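Local structure of DMATS type aromatic prenyltransferase (Streptomyces coelicolor, 6ZS0) at residues Phe235-Thr238 with Gly243-Ala246; His176-Ser181 with His258-Pro263; Gly18-Leu23 with Ala302-Arg307. The protein probably transfers a dimethylallyl group to C5 of the tryptophan indole, as a 5-dimethylallyltryptophan synthase with an ABBA-barrel fold. All coordinates share one frame; numbering follows the deposited sequence.

Contact 1 of 3, residues Phe235-Thr238 with Gly243-Ala246; sequences FFRT and GSDA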
loop_
_atom_site.group_PDB
_atom_site.type_symbol
_atom_site.label_atom_id
_atom_site.label_comp_id
_atom_site.label_asym_id
_atom_site.label_seq_id
_atom_site.Cartn_x
_atom_site.Cartn_y
_atom_site.Cartn_z
ATOM N N PHE A 235 5.209 18.604 3.733
ATOM C CA PHE A 235 5.448 17.222 3.282
ATOM C C PHE A 235 5.273 17.205 1.766
ATOM O O PHE A 235 6.133 16.643 1.067
ATOM C CB PHE A 235 4.506 16.252 3.975
ATOM C CG PHE A 235 4.401 14.931 3.278
ATOM C CD1 PHE A 235 5.449 14.025 3.336
ATOM C CD2 PHE A 235 3.278 14.609 2.552
ATOM C CE1 PHE A 235 5.370 12.823 2.656
ATOM C CE2 PHE A 235 3.188 13.384 1.919
ATOM C CZ PHE A 235 4.231 12.498 1.977
ATOM N N PHE A 236 4.184 17.793 1.280
ATOM C CA PHE A 236 3.901 17.874 -0.175
ATOM C C PHE A 236 5.146 18.426 -0.887
ATOM O O PHE A 236 5.595 17.857 -1.882
ATOM C CB PHE A 236 2.655 18.715 -0.450
ATOM C CG PHE A 236 2.334 18.902 -1.918
ATOM C CD1 PHE A 236 1.300 18.201 -2.534
ATOM C CD2 PHE A 236 3.017 19.839 -2.672
ATOM C CE1 PHE A 236 1.007 18.410 -3.881
ATOM C CE2 PHE A 236 2.743 20.020 -4.017
ATOM C CZ PHE A 236 1.727 19.311 -4.614
ATOM N N ARG A 237 5.695 19.533 -0.398
ATOM C CA ARG A 237 6.816 20.214 -1.084
ATOM C C ARG A 237 8.096 19.383 -0.992
ATOM O O ARG A 237 8.829 19.323 -1.997
ATOM C CB ARG A 237 7.020 21.616 -0.504
ATOM C CG ARG A 237 5.871 22.562 -0.812
ATOM C CD ARG A 237 6.232 24.007 -0.552
ATOM N NE ARG A 237 5.322 24.862 -1.305
ATOM C CZ ARG A 237 4.181 25.368 -0.846
ATOM N NH1 ARG A 237 3.791 25.142 0.401
ATOM N NH2 ARG A 237 3.427 26.104 -1.642
ATOM N N THR A 238 8.371 18.768 0.156
ATOM C CA THR A 238 9.593 17.947 0.341
ATOM C C THR A 238 9.529 16.745 -0.602
ATOM O O THR A 238 10.531 16.456 -1.252
ATOM C CB THR A 238 9.789 17.511 1.793
ATOM O OG1 THR A 238 9.895 18.697 2.588
ATOM C CG2 THR A 238 11.012 16.637 1.981
ATOM N N GLY A 243 7.790 18.449 -9.077
ATOM C CA GLY A 243 6.329 18.440 -9.285
ATOM C C GLY A 243 5.633 19.578 -8.523
ATOM O O GLY A 243 4.457 19.854 -8.854
ATOM N N SER A 244 6.342 20.232 -7.578
ATOM C CA SER A 244 5.844 21.304 -6.670
ATOM C C SER A 244 5.864 22.675 -7.363
ATOM O O SER A 244 6.781 22.932 -8.161
ATOM C CB SER A 244 6.658 21.329 -5.378
ATOM O OG SER A 244 6.082 22.202 -4.422
ATOM N N ASP A 245 4.872 23.513 -7.049
ATOM C CA ASP A 245 4.733 24.923 -7.518
ATOM C C ASP A 245 4.813 24.987 -9.046
ATOM O O ASP A 245 5.498 25.889 -9.547
ATOM C CB ASP A 245 5.773 25.818 -6.845
ATOM C CG ASP A 245 5.497 25.980 -5.366
ATOM O OD1 ASP A 245 6.381 25.623 -4.559
ATOM O OD2 ASP A 245 4.381 26.444 -5.030
ATOM N N ALA A 246 4.094 24.099 -9.750
ATOM C CA ALA A 246 4.129 23.979 -11.230
ATOM C C ALA A 246 2.721 23.783 -11.824
ATOM O O ALA A 246 2.623 23.308 -12.991
ATOM C CB ALA A 246 5.052 22.834 -11.587
#
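Arg237 and Ser244 mark the nearest backbone approach, their CA atoms 5.8 Å apart, where the irregular segment 243-246 comes back past helical residues 235-238. No hydrogen bond crosses between the segments, and the close approaches are those of side chains. Ser244 directs its CB toward the helix, and with OG anti to the backbone N (chi1 -171°) the hydroxyl comes alongside the arginine stem, OG lying 3.6 Å from Arg237 CG. The same OG meets the edge of the Phe236 ring near its plane, 4.0 Å from CE2. Helix 229-240 belongs to the outer helical layer of the ABBA barrel: Phe235 packs inward on Leu273 and Ile275 of strand 270-275, while Phe236 reaches Ala214 and Ala217 of helix 214-217. At the solvent-exposed surface Arg237 and Asp245 form a long salt bridge, with NE of Arg237 3.5 Å from OD1 of Asp245. The carboxylate sits at the guanidinium edge with the two planes only 20° apart, and Asp245 OD2 stands 3.5 Å from Arg237 NH2. The stronger partner of Arg237 is Glu233, one turn earlier in the helix, whose OE1 makes a salt bridge with NH1. A weak hydrogen bond joins Ser244 OG to Asp245 OD1.

Contact 2 of 3, residues His176-Ser181 with His258-Pro263; sequences HQAFDS and HSFTDP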
loop_
_atom_site.group_PDB
_atom_site.type_symbol
_atom_site.label_atom_id
_atom_site.label_comp_id
_atom_site.label_asym_id
_atom_site.label_seq_id
_atom_site.Cartn_x
_atom_site.Cartn_y
_atom_site.Cartn_z
ATOM N N HIS A 176 -23.430 5.639 8.181
ATOM C CA HIS A 176 -24.523 6.515 7.687
ATOM C C HIS A 176 -24.060 7.241 6.414
ATOM O O HIS A 176 -23.577 6.542 5.482
ATOM C CB HIS A 176 -24.990 7.431 8.833
ATOM C CG HIS A 176 -25.466 6.652 10.013
ATOM N ND1 HIS A 176 -24.616 6.270 11.044
ATOM C CD2 HIS A 176 -26.676 6.123 10.305
ATOM C CE1 HIS A 176 -25.293 5.560 11.932
ATOM N NE2 HIS A 176 -26.565 5.461 11.505
ATOM N N GLN A 177 -24.178 8.572 6.357
ATOM C CA GLN A 177 -23.842 9.359 5.139
ATOM C C GLN A 177 -22.419 9.947 5.260
ATOM O O GLN A 177 -22.192 11.041 4.735
ATOM C CB GLN A 177 -24.944 10.394 4.869
ATOM C CG GLN A 177 -26.293 9.771 4.479
ATOM C CD GLN A 177 -26.190 8.571 3.553
ATOM O OE1 GLN A 177 -25.822 8.681 2.381
ATOM N NE2 GLN A 177 -26.525 7.400 4.077
ATOM N N ALA A 178 -21.475 9.201 5.857
ATOM C CA ALA A 178 -20.029 9.550 5.949
ATOM C C ALA A 178 -19.478 9.950 4.563
ATOM O O ALA A 178 -18.568 10.811 4.472
ATOM C CB ALA A 178 -19.268 8.383 6.539
ATOM N N PHE A 179 -19.983 9.358 3.494
ATOM C CA PHE A 179 -19.554 9.695 2.115
ATOM C C PHE A 179 -19.485 11.213 1.933
ATOM O O PHE A 179 -18.552 11.707 1.269
ATOM C CB PHE A 179 -20.498 9.122 1.067
ATOM C CG PHE A 179 -20.045 9.458 -0.322
ATOM C CD1 PHE A 179 -19.025 8.733 -0.918
ATOM C CD2 PHE A 179 -20.574 10.551 -0.994
ATOM C CE1 PHE A 179 -18.589 9.061 -2.192
ATOM C CE2 PHE A 179 -20.126 10.887 -2.260
ATOM C CZ PHE A 179 -19.127 10.146 -2.851
ATOM N N ASP A 180 -20.461 11.932 2.486
ATOM C CA ASP A 180 -20.608 13.403 2.296
ATOM C C ASP A 180 -19.556 14.203 3.079
ATOM O O ASP A 180 -19.422 15.389 2.772
ATOM C CB ASP A 180 -22.042 13.832 2.609
ATOM C CG ASP A 180 -23.009 13.236 1.610
ATOM O OD1 ASP A 180 -22.709 13.307 0.407
ATOM O OD2 ASP A 180 -24.038 12.688 2.036
ATOM N N SER A 181 -18.801 13.587 3.989
ATOM C CA SER A 181 -17.672 14.220 4.724
ATOM C C SER A 181 -16.386 14.203 3.882
ATOM O O SER A 181 -15.428 14.887 4.266
ATOM C CB SER A 181 -17.432 13.549 6.044
ATOM O OG SER A 181 -16.831 12.275 5.846
ATOM N N HIS A 258 -8.992 8.249 3.955
ATOM C CA HIS A 258 -9.837 8.807 5.045
ATOM C C HIS A 258 -10.363 7.639 5.845
ATOM O O HIS A 258 -11.082 6.797 5.238
ATOM C CB HIS A 258 -10.932 9.684 4.426
ATOM C CG HIS A 258 -10.343 10.677 3.484
ATOM N ND1 HIS A 258 -10.080 11.971 3.863
ATOM C CD2 HIS A 258 -9.891 10.547 2.216
ATOM C CE1 HIS A 258 -9.505 12.605 2.866
ATOM N NE2 HIS A 258 -9.372 11.744 1.828
ATOM N N SER A 259 -10.011 7.607 7.123
ATOM C CA SER A 259 -10.213 6.466 8.039
ATOM C C SER A 259 -11.434 6.770 8.897
ATOM O O SER A 259 -11.408 7.805 9.592
ATOM C CB SER A 259 -8.982 6.216 8.892
ATOM O OG SER A 259 -7.938 5.642 8.097
ATOM N N PHE A 260 -12.451 5.899 8.813
ATOM C CA PHE A 260 -13.657 5.882 9.683
ATOM C C PHE A 260 -13.557 4.701 10.663
ATOM O O PHE A 260 -13.628 3.534 10.213
ATOM C CB PHE A 260 -14.901 5.805 8.801
ATOM C CG PHE A 260 -15.041 6.938 7.824
ATOM C CD1 PHE A 260 -15.712 8.102 8.180
ATOM C CD2 PHE A 260 -14.503 6.849 6.547
ATOM C CE1 PHE A 260 -15.849 9.147 7.279
ATOM C CE2 PHE A 260 -14.638 7.899 5.646
ATOM C CZ PHE A 260 -15.310 9.048 6.015
ATOM N N THR A 261 -13.402 4.991 11.960
ATOM C CA THR A 261 -13.130 3.972 13.011
ATOM C C THR A 261 -14.135 4.068 14.164
ATOM O O THR A 261 -14.481 3.003 14.712
ATOM C CB THR A 261 -11.695 4.104 13.518
ATOM O OG1 THR A 261 -11.577 5.400 14.107
ATOM C CG2 THR A 261 -10.688 3.915 12.402
ATOM N N ASP A 262 -14.581 5.270 14.523
ATOM C CA ASP A 262 -15.587 5.482 15.602
ATOM C C ASP A 262 -16.931 4.908 15.144
ATOM O O ASP A 262 -17.407 5.232 14.057
ATOM C CB ASP A 262 -15.715 6.965 15.957
ATOM C CG ASP A 262 -14.401 7.735 15.983
ATOM O OD1 ASP A 262 -14.241 8.664 15.138
ATOM O OD2 ASP A 262 -13.556 7.418 16.846
ATOM N N PRO A 263 -17.589 4.018 15.924
ATOM C CA PRO A 263 -18.904 3.504 15.535
ATOM C C PRO A 263 -19.913 4.635 15.261
ATOM O O PRO A 263 -19.969 5.578 16.026
ATOM C CB PRO A 263 -19.365 2.615 16.714
ATOM C CG PRO A 263 -18.334 2.825 17.820
ATOM C CD PRO A 263 -17.097 3.421 17.174
#
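Phe260 meets Ala178 and Ser181 in a small, buried, mainly apolar contact that joins the end of barrel strand 254-260 to the 3-10 turn following helix 162-175. The segments bury just 102 Å² together, and their backbones stay well apart, the CA atoms of Ala178 and Phe260 being 8.2 Å from each other; the phenylalanine side chain bridges that distance. Its ring leaves the strand with CG anti to the carbonyl carbon (chi1 -59°), which carries the CE1 and CZ corner to the turn. Ala178 CB approaches this corner obliquely and lies 3.6 Å from Phe260 CE1. Ser181 comes instead at the ring edge, in the ring plane, its OG 3.6 Å from Phe260 CZ and about equally far from CE1. The serine oxygen therefore faces ring C-H groups, an approach that is probably mildly favourable electrostatically. What fixes the hydroxyl is the turn itself: Ser181 OG donates to Ala178 O at 2.7 Å, in the carbonyl plane and on a lone pair, with a C=O...donor angle of 145°. Ala178 O also accepts from Ser181 N at 2.8 Å, so two donors of a single residue grip this carbonyl and fix where OG stands relative to the ring. Ser181 OG has a further, weak hydrogen bond with Glu266 O. Around the contact, Phe260 packs on Leu170 of helix 162-175, on Val205 of strand 202-209 and on Pro268, while its backbone is hydrogen-bonded to Ala203, placing the ring between the barrel wall and the helix outside it.

Contact 3 of 3, residues Gly18-Leu23 with Ala302-Arg307; sequences GSVAGL and ASVLHR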
loop_
_atom_site.group_PDB
_atom_site.type_symbol
_atom_site.label_atom_id
_atom_site.label_comp_id
_atom_site.label_asym_id
_atom_site.label_seq_id
_atom_site.Cartn_x
_atom_site.Cartn_y
_atom_site.Cartn_z
ATOM N N GLY A 18 12.427 -7.688 7.061
ATOM C CA GLY A 18 11.905 -8.021 8.404
ATOM C C GLY A 18 13.002 -7.876 9.449
ATOM O O GLY A 18 12.738 -7.303 10.517
ATOM N N SER A 19 14.210 -8.316 9.127
ATOM C CA SER A 19 15.365 -8.239 10.059
ATOM C C SER A 19 15.757 -6.780 10.261
ATOM O O SER A 19 15.968 -6.369 11.433
ATOM C CB SER A 19 16.509 -9.047 9.579
ATOM O OG SER A 19 16.088 -10.369 9.331
ATOM N N VAL A 20 15.815 -6.008 9.179
ATOM C CA VAL A 20 16.086 -4.549 9.246
ATOM C C VAL A 20 15.048 -3.899 10.176
ATOM O O VAL A 20 15.430 -3.007 10.923
ATOM C CB VAL A 20 16.103 -3.905 7.841
ATOM C CG1 VAL A 20 16.110 -2.377 7.910
ATOM C CG2 VAL A 20 17.298 -4.399 7.036
ATOM N N ALA A 21 13.788 -4.341 10.138
ATOM C CA ALA A 21 12.671 -3.786 10.937
ATOM C C ALA A 21 12.706 -4.307 12.387
ATOM O O ALA A 21 11.822 -3.914 13.174
ATOM C CB ALA A 21 11.354 -4.099 10.268
ATOM N N GLY A 22 13.667 -5.167 12.716
ATOM C CA GLY A 22 13.880 -5.695 14.079
ATOM C C GLY A 22 13.048 -6.929 14.415
ATOM O O GLY A 22 13.050 -7.318 15.601
ATOM N N LEU A 23 12.386 -7.561 13.450
ATOM C CA LEU A 23 11.620 -8.809 13.717
ATOM C C LEU A 23 12.588 -9.950 14.038
ATOM O O LEU A 23 13.672 -9.996 13.453
ATOM C CB LEU A 23 10.744 -9.165 12.512
ATOM C CG LEU A 23 9.609 -8.187 12.218
ATOM C CD1 LEU A 23 8.825 -8.639 10.990
ATOM C CD2 LEU A 23 8.679 -8.048 13.416
ATOM N N ALA A 302 16.484 8.069 9.974
ATOM C CA ALA A 302 16.307 7.555 8.595
ATOM C C ALA A 302 17.277 6.405 8.258
ATOM O O ALA A 302 17.137 5.837 7.186
ATOM C CB ALA A 302 16.487 8.697 7.638
ATOM N N SER A 303 18.241 6.053 9.123
ATOM C CA SER A 303 19.248 5.000 8.822
ATOM C C SER A 303 18.563 3.649 8.525
ATOM O O SER A 303 19.062 2.915 7.665
ATOM C CB SER A 303 20.284 4.885 9.933
ATOM O OG SER A 303 19.703 4.376 11.114
ATOM N N VAL A 304 17.439 3.334 9.170
ATOM C CA VAL A 304 16.723 2.054 8.903
ATOM C C VAL A 304 16.251 2.054 7.443
ATOM O O VAL A 304 16.368 1.022 6.798
ATOM C CB VAL A 304 15.564 1.797 9.889
ATOM C CG1 VAL A 304 14.609 0.720 9.404
ATOM C CG2 VAL A 304 16.073 1.419 11.268
ATOM N N LEU A 305 15.770 3.180 6.923
ATOM C CA LEU A 305 15.276 3.223 5.520
ATOM C C LEU A 305 16.443 3.016 4.549
ATOM O O LEU A 305 16.234 2.346 3.536
ATOM C CB LEU A 305 14.546 4.532 5.254
ATOM C CG LEU A 305 13.935 4.656 3.856
ATOM C CD1 LEU A 305 12.833 3.619 3.601
ATOM C CD2 LEU A 305 13.384 6.054 3.648
ATOM N N HIS A 306 17.641 3.528 4.864
ATOM C CA HIS A 306 18.854 3.275 4.032
ATOM C C HIS A 306 19.171 1.777 4.006
ATOM O O HIS A 306 19.452 1.246 2.918
ATOM C CB HIS A 306 20.059 4.089 4.522
ATOM C CG HIS A 306 19.917 5.548 4.300
ATOM N ND1 HIS A 306 18.952 6.292 4.928
ATOM C CD2 HIS A 306 20.625 6.411 3.541
ATOM C CE1 HIS A 306 19.050 7.546 4.557
ATOM N NE2 HIS A 306 20.086 7.652 3.721
ATOM N N ARG A 307 19.099 1.103 5.148
ATOM C CA ARG A 307 19.330 -0.358 5.218
ATOM C C ARG A 307 18.207 -1.097 4.480
ATOM O O ARG A 307 18.503 -2.129 3.863
ATOM C CB ARG A 307 19.429 -0.826 6.667
ATOM C CG ARG A 307 20.658 -0.269 7.370
ATOM C CD ARG A 307 20.899 -0.904 8.724
ATOM N NE ARG A 307 20.527 0.004 9.803
ATOM C CZ ARG A 307 19.637 -0.249 10.766
ATOM N NH1 ARG A 307 18.986 -1.410 10.819
ATOM N NH2 ARG A 307 19.408 0.674 11.684
#
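Val20 and Val304 both hold CG1 anti to the backbone N (chi1 169° and 164°), and these two branches meet where helix 6-20 packs beside helix 303-312. Their CG1 atoms are 3.8 Å apart, the two side chains running antiparallel, side by side. Both helices belong to the outer helical layer of the ABBA barrel, and the first ends here in a Schellman motif: Leu23 N bonds to Gly18 O at 3.0 Å, Gly22 N bonds to Ser19 O at 2.9 Å, and Gly22 takes the positive phi that turns the chain out of the helix. Val20, on this last turn, contributes a little over half of the 169 Å² buried. Its CG1 also rests 3.6 Å from the carbonyl oxygen of Val304 and 3.9 Å from Arg307 CB, while CG2 reaches toward the backbone of Arg307, so one branched side chain touches two residues about one turn apart on the partner helix. An alanine here, lacking both methyl branches, would probably open a gap beside Val304 CG1 and Arg307 CB and remove most of the apolar link between the helices. Val304 is backed from the barrel side by Phe70 of strand 64-70 and by Pro76. Arg307 lies exposed at the surface. Its NH1 is 3.9 Å from Val20 O, too far for a hydrogen bond, though its positive charge near carbonyls at a helix C-terminus is likely to be mildly favourable. A bend at chi3 (-105°) folds the arginine back along its own helix, laying one guanidinium face over Val304 CA, which stands 4.1 Å above the plane of the Arg307 guanidinium, over its centre.

How the contacts relate
The three contacts lie at separate places on the outside of one antiparallel ten-stranded barrel and do not touch. Between centres, contact 1 is about 29 Å from contact 2 and about 27 Å from contact 3, while contacts 2 and 3 are about 34 Å apart. The spans are concentric along the chain, contact 3 outermost and contact 1 innermost. Contacts 1 and 2 use consecutive elements, helix 229-240 and strand 254-260. With four residues between its segments, contact 1 is a local turn-back; contact 2 joins strand to helical layer, and contact 3 brings the first and the last helix of the chain together, consistent with a closed barrel.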